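Local coordinates for type III effector XopAI (Xanthomonas citri, PDB 6K93), which adopts a mono-ADP-ribosyltransferase fold and probably binds arginine-containing peptides as a type III effector of a plant-pathogenic bacterium, at residues E89-T92 against K97-K100; I128-E133 against T176-V181; T165-A170 against I203-H208; V185-A190 against S232-E237; Y214-T219 against A249-N254. One frame throughout, in Å; residues are numbered along the deposited sequence.

Contact 1: residues E89-T92 against K97-K100; sequences ELNT and KQKK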
# COMPACT_ATOMS: atom_id res chain seq x y z
N GLU A 89 1.42 -9.74 20.47
CA GLU A 89 1.37 -8.30 20.71
C GLU A 89 2.26 -7.60 19.69
O GLU A 89 3.30 -8.12 19.30
CB GLU A 89 1.82 -7.94 22.15
CG GLU A 89 1.40 -6.50 22.54
CD GLU A 89 1.78 -6.09 23.96
OE1 GLU A 89 2.45 -6.88 24.64
OE2 GLU A 89 1.41 -4.97 24.39
N LEU A 90 1.83 -6.44 19.22
CA LEU A 90 2.68 -5.66 18.33
C LEU A 90 3.82 -5.01 19.09
O LEU A 90 3.68 -4.63 20.25
CB LEU A 90 1.91 -4.56 17.60
CG LEU A 90 0.77 -5.00 16.73
CD1 LEU A 90 0.05 -3.75 16.23
CD2 LEU A 90 1.25 -5.86 15.57
N ASN A 91 4.94 -4.85 18.40
CA ASN A 91 6.08 -4.13 18.95
C ASN A 91 5.79 -2.64 18.95
O ASN A 91 5.69 -2.01 17.89
CB ASN A 91 7.35 -4.42 18.14
CG ASN A 91 8.55 -3.63 18.63
OD1 ASN A 91 8.51 -3.01 19.69
ND2 ASN A 91 9.61 -3.64 17.84
N THR A 92 5.65 -2.08 20.14
CA THR A 92 5.33 -0.68 20.33
C THR A 92 6.53 0.16 20.72
O THR A 92 6.36 1.36 20.97
CB THR A 92 4.27 -0.55 21.43
OG1 THR A 92 4.76 -1.18 22.62
CG2 THR A 92 2.98 -1.22 20.96
N LYS A 97 12.23 4.83 15.46
CA LYS A 97 13.34 3.98 15.01
C LYS A 97 12.83 2.85 14.13
O LYS A 97 13.47 2.50 13.12
CB LYS A 97 14.10 3.41 16.21
CG LYS A 97 15.25 2.51 15.83
CD LYS A 97 16.14 2.21 17.04
CE LYS A 97 17.49 1.65 16.62
NZ LYS A 97 18.48 1.65 17.74
N GLN A 98 11.68 2.25 14.47
CA GLN A 98 11.14 1.20 13.61
C GLN A 98 10.87 1.72 12.21
O GLN A 98 11.12 1.03 11.22
CB GLN A 98 9.85 0.65 14.18
CG GLN A 98 10.02 -0.21 15.38
CD GLN A 98 8.72 -0.88 15.72
OE1 GLN A 98 8.15 -1.61 14.91
NE2 GLN A 98 8.23 -0.64 16.94
N LYS A 99 10.29 2.91 12.11
CA LYS A 99 9.98 3.51 10.82
C LYS A 99 11.26 3.80 10.04
O LYS A 99 11.34 3.51 8.84
CB LYS A 99 9.19 4.77 11.05
CG LYS A 99 8.88 5.58 9.85
CD LYS A 99 8.11 6.79 10.32
CE LYS A 99 8.09 7.88 9.29
NZ LYS A 99 7.63 9.14 9.95
N LYS A 100 12.29 4.33 10.71
CA LYS A 100 13.56 4.57 10.04
C LYS A 100 14.15 3.27 9.52
O LYS A 100 14.59 3.19 8.36
CB LYS A 100 14.53 5.28 11.00
CG LYS A 100 15.93 5.43 10.45
CD LYS A 100 16.77 6.23 11.42
CE LYS A 100 18.15 6.50 10.87
NZ LYS A 100 18.96 7.30 11.83
O HOH W 1 5.54 -2.10 15.12
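Asn91 and Gln98 meet through two different first torsions. Asn91 carries CG opposite its own N, whereas Gln98 holds CG beside the backbone N (chi1 -73°) and then runs extended to its amide, which ends close to the main chain of Asn91. Residues 89-92 lie in the loop before helix 95-109 of this ADP-ribosyltransferase-fold protein, and Gln98, near the start of that helix, reaches back to them. Gln98 NE2 donates to Asn91 O at 3.0 Å, and the bond is almost straight at the hydrogen (175°). The acceptor lies in the Gln98 amide plane, yet the donor stands well above the plane of the Asn91 carbonyl and is not on a lone pair. The same NE2 also donates to Ser93 O, so two main-chain carbonyls hold the end of the glutamine and fix how its amide is turned. The two side-chain amides are nearly parallel, with planes 12° apart. Asn91 ND2 sits 3.4 Å from Gln98 NE2, but both are donors and no bond joins them. Asn91 OD1 instead takes the backbone N of Ser93, closing an Asx turn just ahead of the helix, and Asp94 OD1 accepts from Lys97 N in the first turn of helix 95-109. The contact lies at the protein surface, although Gln98 also leans on Leu197 of helix 194-209. A single water completes the arrangement, donating to Asn91 O at 2.8 Å and to Gln98 OE1 at 2.7 Å.

Contact 2: residues I128-E133 against T176-V181; sequences ITLWGE and TDDYEV
Leu130 supplies the largest share of the touching surface, with each of its methyls meeting a different residue of 176-181. Leu130 CD2 lies against the carboxylate of Asp178, 3.5 Å from CG, while CD1 packs on Val181 CG2 at 4.0 Å. The leucine and valine chains run antiparallel past one another. Leu130 has CG opposite its backbone N (chi1 -170°), which sends the fork of the side chain across to the other loop. Beside it, Trp131 approaches Asp178 with its indole nitrogen. Trp131 NE1 and Asp178 OD1 are 4.0 Å apart, and a water joins them: it accepts from Trp131 NE1 at 2.9 Å, in the plane of the ring and at its edge, and donates to Asp178 OD1 at 2.6 Å. Ring and carboxylate planes stand 74° apart.

Both backbones are turns that link helices of the helical part of this ADP-ribosyltransferase fold. A type I beta turn from Thr129 to Gly132, closed by Gly132 N to Thr129 O, follows helix 117-128 and presents Leu130 and Trp131 at its two central positions. Across from it, Thr176 OG1 accepts Asp178 N at 3.1 Å in an ST turn, which leads into a short run of helical backbone angles, without regular helix bonds, that carries Asp178 and Val181. Farther out, Arg139 of helix 136-156 ties the two sides together: it forms a salt bridge with Asp178 OD2, a cation-pi contact with Trp131, and packs on Leu130. His195 and Phe199 of helix 194-209 cover Val181, and His195 also reaches Leu130.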
# COMPACT_ATOMS: atom_id res chain seq x y z
N ILE A 128 -6.67 -7.41 12.95
CA ILE A 128 -7.77 -7.82 13.82
C ILE A 128 -8.01 -6.80 14.93
O ILE A 128 -9.17 -6.60 15.34
CB ILE A 128 -7.49 -9.24 14.35
CG1 ILE A 128 -7.60 -10.23 13.19
CG2 ILE A 128 -8.45 -9.59 15.49
CD1 ILE A 128 -7.16 -11.63 13.49
N THR A 129 -6.97 -6.12 15.40
CA THR A 129 -7.10 -5.17 16.50
C THR A 129 -7.29 -3.72 16.04
O THR A 129 -7.31 -2.82 16.89
CB THR A 129 -5.86 -5.23 17.41
OG1 THR A 129 -4.71 -4.75 16.71
CG2 THR A 129 -5.62 -6.62 17.93
N LEU A 130 -7.40 -3.48 14.74
CA LEU A 130 -7.33 -2.12 14.23
C LEU A 130 -8.45 -1.23 14.76
O LEU A 130 -8.26 -0.01 14.91
CB LEU A 130 -7.39 -2.15 12.71
CG LEU A 130 -7.09 -0.82 11.99
CD1 LEU A 130 -5.66 -0.41 12.28
CD2 LEU A 130 -7.33 -0.96 10.52
N TRP A 131 -9.60 -1.81 15.04
CA TRP A 131 -10.77 -1.04 15.47
C TRP A 131 -10.97 -1.07 16.98
O TRP A 131 -11.99 -0.57 17.47
CB TRP A 131 -12.02 -1.59 14.79
CG TRP A 131 -12.13 -1.28 13.35
CD1 TRP A 131 -11.16 -0.82 12.52
CD2 TRP A 131 -13.31 -1.41 12.56
NE1 TRP A 131 -11.66 -0.64 11.25
CE2 TRP A 131 -12.98 -1.01 11.25
CE3 TRP A 131 -14.62 -1.83 12.83
CZ2 TRP A 131 -13.92 -1.00 10.22
CZ3 TRP A 131 -15.54 -1.82 11.81
CH2 TRP A 131 -15.18 -1.42 10.51
N GLY A 132 -10.05 -1.64 17.73
CA GLY A 132 -10.23 -1.74 19.16
C GLY A 132 -10.69 -3.12 19.59
O GLY A 132 -11.13 -3.97 18.80
N GLU A 133 -10.61 -3.32 20.89
CA GLU A 133 -10.87 -4.62 21.51
C GLU A 133 -12.24 -5.18 21.14
O GLU A 133 -12.38 -6.39 20.85
CB GLU A 133 -10.72 -4.44 23.03
CG GLU A 133 -11.36 -5.46 23.90
CD GLU A 133 -11.10 -5.11 25.39
OE1 GLU A 133 -9.94 -4.83 25.74
OE2 GLU A 133 -12.07 -5.09 26.12
N THR A 176 -9.76 -1.75 1.43
CA THR A 176 -10.79 -1.40 2.38
C THR A 176 -10.43 -0.04 3.01
O THR A 176 -9.38 0.54 2.74
CB THR A 176 -10.95 -2.47 3.46
OG1 THR A 176 -9.86 -2.37 4.40
CG2 THR A 176 -11.00 -3.86 2.86
N ASP A 177 -11.29 0.43 3.92
CA ASP A 177 -11.02 1.67 4.63
C ASP A 177 -9.80 1.57 5.53
O ASP A 177 -9.32 2.60 6.01
CB ASP A 177 -12.24 2.05 5.46
CG ASP A 177 -13.44 2.43 4.60
OD1 ASP A 177 -13.23 2.88 3.46
OD2 ASP A 177 -14.59 2.26 5.07
N ASP A 178 -9.27 0.36 5.76
CA ASP A 178 -8.03 0.22 6.53
C ASP A 178 -6.85 0.96 5.91
O ASP A 178 -5.84 1.16 6.59
CB ASP A 178 -7.63 -1.26 6.66
CG ASP A 178 -8.61 -2.10 7.49
OD1 ASP A 178 -9.62 -1.57 7.95
OD2 ASP A 178 -8.33 -3.30 7.64
N TYR A 179 -6.93 1.34 4.64
CA TYR A 179 -5.78 1.94 3.98
C TYR A 179 -5.27 3.18 4.69
O TYR A 179 -4.08 3.53 4.56
CB TYR A 179 -6.12 2.32 2.53
CG TYR A 179 -6.95 3.59 2.31
CD1 TYR A 179 -8.29 3.63 2.61
CD2 TYR A 179 -6.36 4.76 1.83
CE1 TYR A 179 -9.06 4.77 2.42
CE2 TYR A 179 -7.12 5.91 1.62
CZ TYR A 179 -8.47 5.90 1.93
OH TYR A 179 -9.25 7.03 1.74
N GLU A 180 -6.13 3.89 5.40
CA GLU A 180 -5.72 5.14 6.04
C GLU A 180 -4.64 4.92 7.08
O GLU A 180 -3.87 5.86 7.35
CB GLU A 180 -6.94 5.83 6.65
CG GLU A 180 -7.86 6.37 5.57
CD GLU A 180 -8.63 7.59 5.99
OE1 GLU A 180 -9.58 7.44 6.78
OE2 GLU A 180 -8.27 8.70 5.53
N VAL A 181 -4.54 3.72 7.66
CA VAL A 181 -3.52 3.48 8.67
C VAL A 181 -2.15 3.34 8.05
O VAL A 181 -1.14 3.49 8.75
CB VAL A 181 -3.85 2.24 9.53
CG1 VAL A 181 -3.51 0.95 8.86
CG2 VAL A 181 -3.14 2.35 10.92
O HOH W 2 -10.46 0.69 8.98

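Contact 3: residues T165-A170 against I203-H208; sequences TEDLVA and IISALH
Asp167 and Ala206 meet where two helices of the ADP-ribosyltransferase fold, 165-174 and 194-209, cross at nearly a right angle in a buried contact. The short segments pass 7.9 Å apart at an angle of -102°, and two alanines, Ala170 and Ala206, sit at the crossing. Asp167 has the most surface covered here. Its CB lies against the Ala206 methyl at 3.8 Å, and that methyl also sits 3.3 Å from Asp167 O, so Ala206 presses directly on the backbone of the other helix. With CG beside the backbone N (chi1 -73°), the Asp167 carboxylate reaches Ser205. The serine hydroxyl points opposite its backbone N (chi1 -173°), which brings OG to the aspartate, and it donates to OD2 from well above the carboxylate plane rather than within it.

About one turn on, Ala170 packs on Ile203. Ile203 points the base of its side chain away from helix 165-174, yet its CG1 still lies 3.7 Å from Ala170 CB, and the same methyl is 3.7 Å from Ile203 N. Phe123 of helix 117-128 adds to the packing over Ala170, while Trp174 and Phe246 close on Ile203.

Ser115, from the loop before helix 117-128, knits the polar side of this crossing together: its backbone N donates to Ser205 OG, and its hydroxyl is hydrogen-bonded to Asp167 OD1. Both carboxylate oxygens of this buried aspartate therefore have partners, and the serine hydroxyl both accepts and donates. Ser205 OG and Asp167 OD2 end up 2.8 Å apart.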
# COMPACT_ATOMS: atom_id res chain seq x y z
N THR A 165 0.07 -16.12 1.80
CA THR A 165 -1.35 -15.81 1.83
C THR A 165 -1.62 -14.49 2.53
O THR A 165 -2.47 -13.72 2.08
CB THR A 165 -2.11 -16.94 2.51
OG1 THR A 165 -1.78 -18.17 1.87
CG2 THR A 165 -3.60 -16.74 2.44
N GLU A 166 -0.91 -14.22 3.64
CA GLU A 166 -1.14 -12.97 4.35
C GLU A 166 -0.71 -11.75 3.53
O GLU A 166 -1.25 -10.67 3.71
CB GLU A 166 -0.37 -12.98 5.67
CG GLU A 166 -0.80 -14.06 6.64
CD GLU A 166 -0.06 -15.38 6.45
OE1 GLU A 166 0.61 -15.60 5.43
OE2 GLU A 166 -0.14 -16.21 7.39
N ASP A 167 0.28 -11.89 2.65
CA ASP A 167 0.64 -10.77 1.79
C ASP A 167 -0.51 -10.45 0.83
O ASP A 167 -0.81 -9.27 0.59
CB ASP A 167 1.90 -11.08 1.00
CG ASP A 167 3.16 -11.04 1.85
OD1 ASP A 167 3.16 -10.61 3.04
OD2 ASP A 167 4.21 -11.47 1.30
N LEU A 168 -1.14 -11.48 0.26
CA LEU A 168 -2.31 -11.24 -0.57
C LEU A 168 -3.46 -10.64 0.23
O LEU A 168 -4.17 -9.75 -0.24
CB LEU A 168 -2.76 -12.53 -1.24
CG LEU A 168 -1.83 -13.14 -2.31
CD1 LEU A 168 -2.40 -14.44 -2.85
CD2 LEU A 168 -1.61 -12.14 -3.44
N VAL A 169 -3.64 -11.10 1.48
CA VAL A 169 -4.65 -10.50 2.35
C VAL A 169 -4.37 -9.01 2.55
O VAL A 169 -5.29 -8.19 2.57
CB VAL A 169 -4.73 -11.25 3.69
CG1 VAL A 169 -5.59 -10.49 4.69
CG2 VAL A 169 -5.27 -12.65 3.49
N ALA A 170 -3.10 -8.63 2.66
CA ALA A 170 -2.75 -7.23 2.80
C ALA A 170 -3.21 -6.41 1.61
O ALA A 170 -3.63 -5.25 1.78
CB ALA A 170 -1.22 -7.08 3.01
N ILE A 203 2.07 -5.34 2.64
CA ILE A 203 1.70 -4.79 1.34
C ILE A 203 2.92 -4.68 0.44
O ILE A 203 2.89 -5.05 -0.73
CB ILE A 203 1.01 -3.43 1.49
CG1 ILE A 203 -0.30 -3.53 2.27
CG2 ILE A 203 0.76 -2.81 0.11
CD1 ILE A 203 -0.91 -2.18 2.63
N ILE A 204 4.03 -4.17 0.98
CA ILE A 204 5.24 -4.02 0.18
C ILE A 204 5.72 -5.38 -0.30
O ILE A 204 6.09 -5.55 -1.46
CB ILE A 204 6.34 -3.30 0.97
CG1 ILE A 204 5.89 -1.87 1.28
CG2 ILE A 204 7.65 -3.27 0.19
CD1 ILE A 204 6.80 -1.13 2.25
N SER A 205 5.71 -6.37 0.59
CA SER A 205 6.09 -7.73 0.24
C SER A 205 5.21 -8.26 -0.88
O SER A 205 5.72 -8.87 -1.83
CB SER A 205 5.98 -8.61 1.49
OG SER A 205 6.48 -9.90 1.23
N ALA A 206 3.90 -8.05 -0.78
CA ALA A 206 2.99 -8.51 -1.82
C ALA A 206 3.32 -7.87 -3.16
O ALA A 206 3.34 -8.53 -4.20
CB ALA A 206 1.55 -8.20 -1.44
N LEU A 207 3.54 -6.55 -3.15
CA LEU A 207 3.76 -5.84 -4.41
C LEU A 207 5.04 -6.27 -5.09
O LEU A 207 5.10 -6.32 -6.33
CB LEU A 207 3.74 -4.34 -4.17
CG LEU A 207 2.36 -3.79 -3.76
CD1 LEU A 207 2.51 -2.36 -3.27
CD2 LEU A 207 1.38 -3.84 -4.91
N HIS A 208 6.07 -6.60 -4.32
CA HIS A 208 7.33 -7.01 -4.93
C HIS A 208 7.41 -8.50 -5.19
O HIS A 208 8.32 -8.94 -5.90
CB HIS A 208 8.50 -6.57 -4.04
CG HIS A 208 8.77 -5.11 -4.10
ND1 HIS A 208 9.01 -4.45 -5.29
CD2 HIS A 208 8.84 -4.16 -3.13
CE1 HIS A 208 9.22 -3.17 -5.05
NE2 HIS A 208 9.12 -2.97 -3.75

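Contact 4: residues V185-A190 against S232-E237; sequences VLEKEA and SERYQE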
# COMPACT_ATOMS: atom_id res chain seq x y z
N VAL A 185 2.40 5.92 6.20
CA VAL A 185 3.13 5.60 7.42
C VAL A 185 4.64 5.75 7.26
O VAL A 185 5.34 5.96 8.26
CB VAL A 185 2.77 4.18 7.91
CG1 VAL A 185 3.37 3.09 7.02
CG2 VAL A 185 3.19 3.99 9.41
N LEU A 186 5.18 5.68 6.04
CA LEU A 186 6.61 5.89 5.83
C LEU A 186 6.95 7.31 5.37
O LEU A 186 8.12 7.59 5.10
CB LEU A 186 7.16 4.87 4.82
CG LEU A 186 7.14 3.44 5.30
CD1 LEU A 186 7.63 2.46 4.24
CD2 LEU A 186 7.97 3.27 6.58
N GLU A 187 5.97 8.21 5.28
CA GLU A 187 6.26 9.60 4.99
C GLU A 187 7.14 10.17 6.09
O GLU A 187 6.99 9.84 7.26
CB GLU A 187 4.98 10.41 4.89
CG GLU A 187 4.16 10.15 3.63
CD GLU A 187 4.61 11.02 2.49
OE1 GLU A 187 5.71 10.77 1.97
OE2 GLU A 187 3.91 11.98 2.12
N LYS A 188 8.04 11.08 5.71
CA LYS A 188 9.01 11.59 6.67
C LYS A 188 8.33 12.21 7.89
O LYS A 188 8.77 12.01 9.03
CB LYS A 188 9.93 12.61 6.00
CG LYS A 188 11.09 13.08 6.86
CD LYS A 188 12.35 12.25 6.60
CE LYS A 188 13.17 12.08 7.87
NZ LYS A 188 14.42 11.29 7.67
N GLU A 189 7.28 13.00 7.66
CA GLU A 189 6.63 13.76 8.73
C GLU A 189 5.45 13.04 9.37
O GLU A 189 4.83 13.59 10.28
CB GLU A 189 6.15 15.11 8.20
CG GLU A 189 7.16 16.23 8.33
CD GLU A 189 6.89 17.38 7.37
OE1 GLU A 189 5.73 17.86 7.32
OE2 GLU A 189 7.84 17.81 6.68
N ALA A 190 5.13 11.82 8.94
CA ALA A 190 4.01 11.09 9.53
C ALA A 190 4.36 10.59 10.92
O ALA A 190 5.51 10.30 11.23
CB ALA A 190 3.61 9.91 8.65
N SER A 232 4.49 20.60 -3.78
CA SER A 232 5.83 21.11 -4.07
C SER A 232 6.89 20.55 -3.13
O SER A 232 8.07 20.52 -3.51
CB SER A 232 5.84 22.64 -4.05
OG SER A 232 5.33 23.19 -2.86
N GLU A 233 6.51 20.09 -1.93
CA GLU A 233 7.47 19.40 -1.08
C GLU A 233 7.87 18.04 -1.63
O GLU A 233 8.92 17.52 -1.25
CB GLU A 233 6.89 19.22 0.32
CG GLU A 233 6.99 20.44 1.18
CD GLU A 233 6.45 20.19 2.57
OE1 GLU A 233 6.67 19.09 3.12
OE2 GLU A 233 5.80 21.11 3.11
N ARG A 234 7.06 17.45 -2.51
CA ARG A 234 7.28 16.08 -2.96
C ARG A 234 7.59 15.95 -4.43
O ARG A 234 8.25 14.96 -4.80
CB ARG A 234 6.04 15.22 -2.67
CG ARG A 234 5.83 14.96 -1.18
CD ARG A 234 4.44 14.45 -0.86
NE ARG A 234 4.30 14.25 0.56
CZ ARG A 234 4.20 15.22 1.45
NH1 ARG A 234 4.23 16.51 1.10
NH2 ARG A 234 4.11 14.94 2.76
N TYR A 235 7.16 16.90 -5.27
CA TYR A 235 7.30 16.79 -6.73
C TYR A 235 7.85 18.10 -7.26
O TYR A 235 7.37 19.17 -6.89
CB TYR A 235 5.96 16.51 -7.41
CG TYR A 235 5.25 15.28 -6.91
CD1 TYR A 235 4.45 15.33 -5.78
CD2 TYR A 235 5.39 14.05 -7.55
CE1 TYR A 235 3.80 14.23 -5.31
CE2 TYR A 235 4.75 12.94 -7.08
CZ TYR A 235 3.97 13.02 -5.95
OH TYR A 235 3.31 11.93 -5.44
N GLN A 236 8.86 18.00 -8.13
CA GLN A 236 9.37 19.17 -8.83
C GLN A 236 9.64 18.78 -10.28
O GLN A 236 10.19 17.71 -10.53
CB GLN A 236 10.66 19.69 -8.19
CG GLN A 236 10.55 20.06 -6.73
CD GLN A 236 10.97 18.92 -5.81
OE1 GLN A 236 11.89 18.16 -6.12
NE2 GLN A 236 10.30 18.80 -4.67
N GLU A 237 9.24 19.64 -11.20
CA GLU A 237 9.48 19.41 -12.63
C GLU A 237 10.96 19.16 -12.88
O GLU A 237 11.82 19.88 -12.36
CB GLU A 237 9.03 20.64 -13.43
CG GLU A 237 8.33 20.33 -14.73
CD GLU A 237 7.67 21.55 -15.32
OE1 GLU A 237 6.44 21.64 -15.26
OE2 GLU A 237 8.40 22.44 -15.82
O HOH W 3 7.42 16.38 3.59
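Glu187 and Arg234 reach out head-on from their two segments and meet in a salt bridge in which a single carboxylate oxygen does all the work. The guanidinium offers its side edge, NE and NH2, to Glu187 OE2, at 2.8 Å from NE and 3.0 Å from NH2. The oxygen lies close to the guanidinium plane for both. From the acceptor's point of view they differ: NE comes in on the syn lone pair, while NH2 stands well above the carboxylate plane, since the two flat groups are turned 59° apart. Arg234 reaches out extended from CG to NE; the glutamate is instead bent at chi2 (-87°), which swings its carboxylate to the edge of the arginine.

Nearby, the side chains of Glu189 and Glu233 lie roughly perpendicular, with Glu189 OE2 and Glu233 OE1 4.0 Å apart. This like-charged pair shares a water that donates firmly to Glu233 OE1 and only weakly to Glu189 OE2.

Trp230 also holds Arg234, by a cation-pi contact and by its carbonyl, which accepts from NH1. The bridge thus ties the type I turn 187-190, in the loop ahead of helix 194-209, to helix 228-234, with Arg244 and Arg245 lying against Glu187 before strand 247-250.

Contact 5: residues Y214-T219 against A249-N254; sequences YSYQGT and ASETKN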
# COMPACT_ATOMS: atom_id res chain seq x y z
N TYR A 214 1.56 -9.30 -13.50
CA TYR A 214 0.71 -8.36 -12.80
C TYR A 214 1.16 -6.92 -12.95
O TYR A 214 0.42 -6.02 -12.55
CB TYR A 214 0.62 -8.73 -11.30
CG TYR A 214 -0.28 -9.92 -11.08
CD1 TYR A 214 0.19 -11.21 -11.32
CD2 TYR A 214 -1.60 -9.76 -10.69
CE1 TYR A 214 -0.64 -12.31 -11.16
CE2 TYR A 214 -2.43 -10.85 -10.53
CZ TYR A 214 -1.95 -12.12 -10.76
OH TYR A 214 -2.79 -13.20 -10.61
N SER A 215 2.32 -6.67 -13.55
CA SER A 215 2.75 -5.30 -13.81
C SER A 215 1.91 -4.69 -14.92
O SER A 215 1.58 -5.35 -15.91
CB SER A 215 4.22 -5.26 -14.23
OG SER A 215 5.06 -5.61 -13.16
N TYR A 216 1.60 -3.41 -14.76
CA TYR A 216 0.87 -2.65 -15.77
C TYR A 216 1.83 -1.72 -16.48
O TYR A 216 2.54 -0.94 -15.83
CB TYR A 216 -0.25 -1.83 -15.14
CG TYR A 216 -1.08 -1.16 -16.20
CD1 TYR A 216 -1.85 -1.91 -17.08
CD2 TYR A 216 -1.07 0.21 -16.34
CE1 TYR A 216 -2.59 -1.30 -18.05
CE2 TYR A 216 -1.82 0.84 -17.32
CZ TYR A 216 -2.58 0.07 -18.17
OH TYR A 216 -3.30 0.67 -19.16
N GLN A 217 1.86 -1.79 -17.81
CA GLN A 217 2.62 -0.88 -18.64
C GLN A 217 1.63 0.05 -19.33
O GLN A 217 0.90 -0.37 -20.23
CB GLN A 217 3.47 -1.61 -19.66
CG GLN A 217 4.60 -2.37 -19.02
CD GLN A 217 4.18 -3.77 -18.69
OE1 GLN A 217 3.48 -4.43 -19.47
NE2 GLN A 217 4.58 -4.25 -17.52
N GLY A 218 1.61 1.30 -18.91
CA GLY A 218 0.66 2.26 -19.44
C GLY A 218 0.55 3.42 -18.48
O GLY A 218 1.19 3.45 -17.44
N THR A 219 -0.26 4.38 -18.87
CA THR A 219 -0.48 5.58 -18.07
C THR A 219 -1.61 5.31 -17.09
O THR A 219 -2.68 4.84 -17.48
CB THR A 219 -0.85 6.75 -18.98
OG1 THR A 219 0.18 6.95 -19.96
CG2 THR A 219 -1.04 8.01 -18.17
N ALA A 249 -3.40 4.37 -8.14
CA ALA A 249 -3.87 4.92 -9.40
C ALA A 249 -4.87 3.95 -10.02
O ALA A 249 -5.07 2.85 -9.54
CB ALA A 249 -2.69 5.17 -10.34
N SER A 250 -5.49 4.38 -11.11
CA SER A 250 -6.46 3.58 -11.85
C SER A 250 -6.00 3.44 -13.30
O SER A 250 -5.48 4.38 -13.89
CB SER A 250 -7.83 4.23 -11.76
OG SER A 250 -8.78 3.58 -12.58
N GLU A 251 -6.19 2.23 -13.84
CA GLU A 251 -5.91 2.00 -15.26
C GLU A 251 -6.85 2.79 -16.13
O GLU A 251 -6.52 3.13 -17.28
CB GLU A 251 -6.04 0.52 -15.58
CG GLU A 251 -5.08 -0.36 -14.86
CD GLU A 251 -5.32 -1.84 -15.12
OE1 GLU A 251 -5.91 -2.16 -16.15
OE2 GLU A 251 -4.90 -2.64 -14.28
N THR A 252 -8.05 3.08 -15.63
CA THR A 252 -9.08 3.79 -16.37
C THR A 252 -9.28 5.17 -15.76
O THR A 252 -9.10 5.38 -14.55
CB THR A 252 -10.39 2.98 -16.34
OG1 THR A 252 -10.71 2.61 -14.99
CG2 THR A 252 -10.25 1.72 -17.16
N LYS A 253 -9.66 6.12 -16.61
CA LYS A 253 -9.95 7.47 -16.18
C LYS A 253 -11.46 7.67 -16.20
O LYS A 253 -12.03 8.39 -17.02
CB LYS A 253 -9.21 8.47 -17.05
CG LYS A 253 -9.19 9.84 -16.42
CD LYS A 253 -8.49 10.85 -17.27
CE LYS A 253 -8.36 12.17 -16.52
NZ LYS A 253 -7.85 13.26 -17.41
N ASN A 254 -12.10 6.97 -15.29
CA ASN A 254 -13.54 7.02 -15.16
C ASN A 254 -14.01 8.41 -14.78
O ASN A 254 -13.32 9.15 -14.07
CB ASN A 254 -14.03 6.04 -14.07
CG ASN A 254 -13.45 4.68 -14.22
OD1 ASN A 254 -12.27 4.44 -13.92
ND2 ASN A 254 -14.25 3.76 -14.79
O HOH W 4 -4.24 3.09 -18.62
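This is a surface CH-pi contact between Tyr216 and Glu251, backed by a shared water, beside edge strands of the two sheets that make up the beta part of the ADP-ribosyltransferase fold. Strand 218-224 borders the five-stranded mixed sheet and strand 247-250 the three-stranded antiparallel one. Tyr216 lies near the first strand, and Glu251 just beyond the second. Glu251 CG stands over the centre of the tyrosine ring, 4.0 Å from its centroid and only 4° off the ring normal. The carboxylate continues across the same face, stacked with its plane 10° from that of the ring, so that Glu251 OE1 comes 3.9 Å from Tyr216 CE1. An extended chain beyond CG (chi2 175°) lays the glutamate out flat in this way.

Its two oxygens are held from outside the pair: OE2 forms a salt bridge with Arg273 NE, and OE1 accepts from Gln284 NE2. These bonds probably keep the carboxylate from rotating off the ring, and Arg273 probably offsets the charge. Val286 of strand 285-288 packs on both Tyr216 and Glu251, and the backbone bond between Ser250 and Phe221 links the two edge strands nearby.

Farther along, Ser250 OG donates to Thr252 O at 2.7 Å, in the carbonyl plane on a lone pair, as the chain leaves the strand. Between the backbones, one water is gripped by three bonds: it accepts from Tyr216 OH at 2.7 Å, and donates to Thr219 O and to Glu251 O, each at 2.6 Å.

Contacts 1 and 4 are joined by Lys99, whose NZ lies 2.7 Å from Ala190 O and is also hydrogen-bonded to Lys188 O, so helix 95-109 holds the turn that bears the Glu187 bridge. Contact 4 touches contact 3 through Leu186 CD1 and Ile204 CD1, 4.2 Å apart. Contacts 2 and 3 alternate along the chain, their centres 16 Å apart: contact 3 packs helix 165-174 on helix 194-209, and contact 2 uses the loop that follows helix 165-174. Contact 5 lies among the strands, touching none of the others: its centre is about 33 Å from that of contact 1, across the middle of the chain, and about 19 Å from contact 3. No bound ligand or peptide takes part in any of the five.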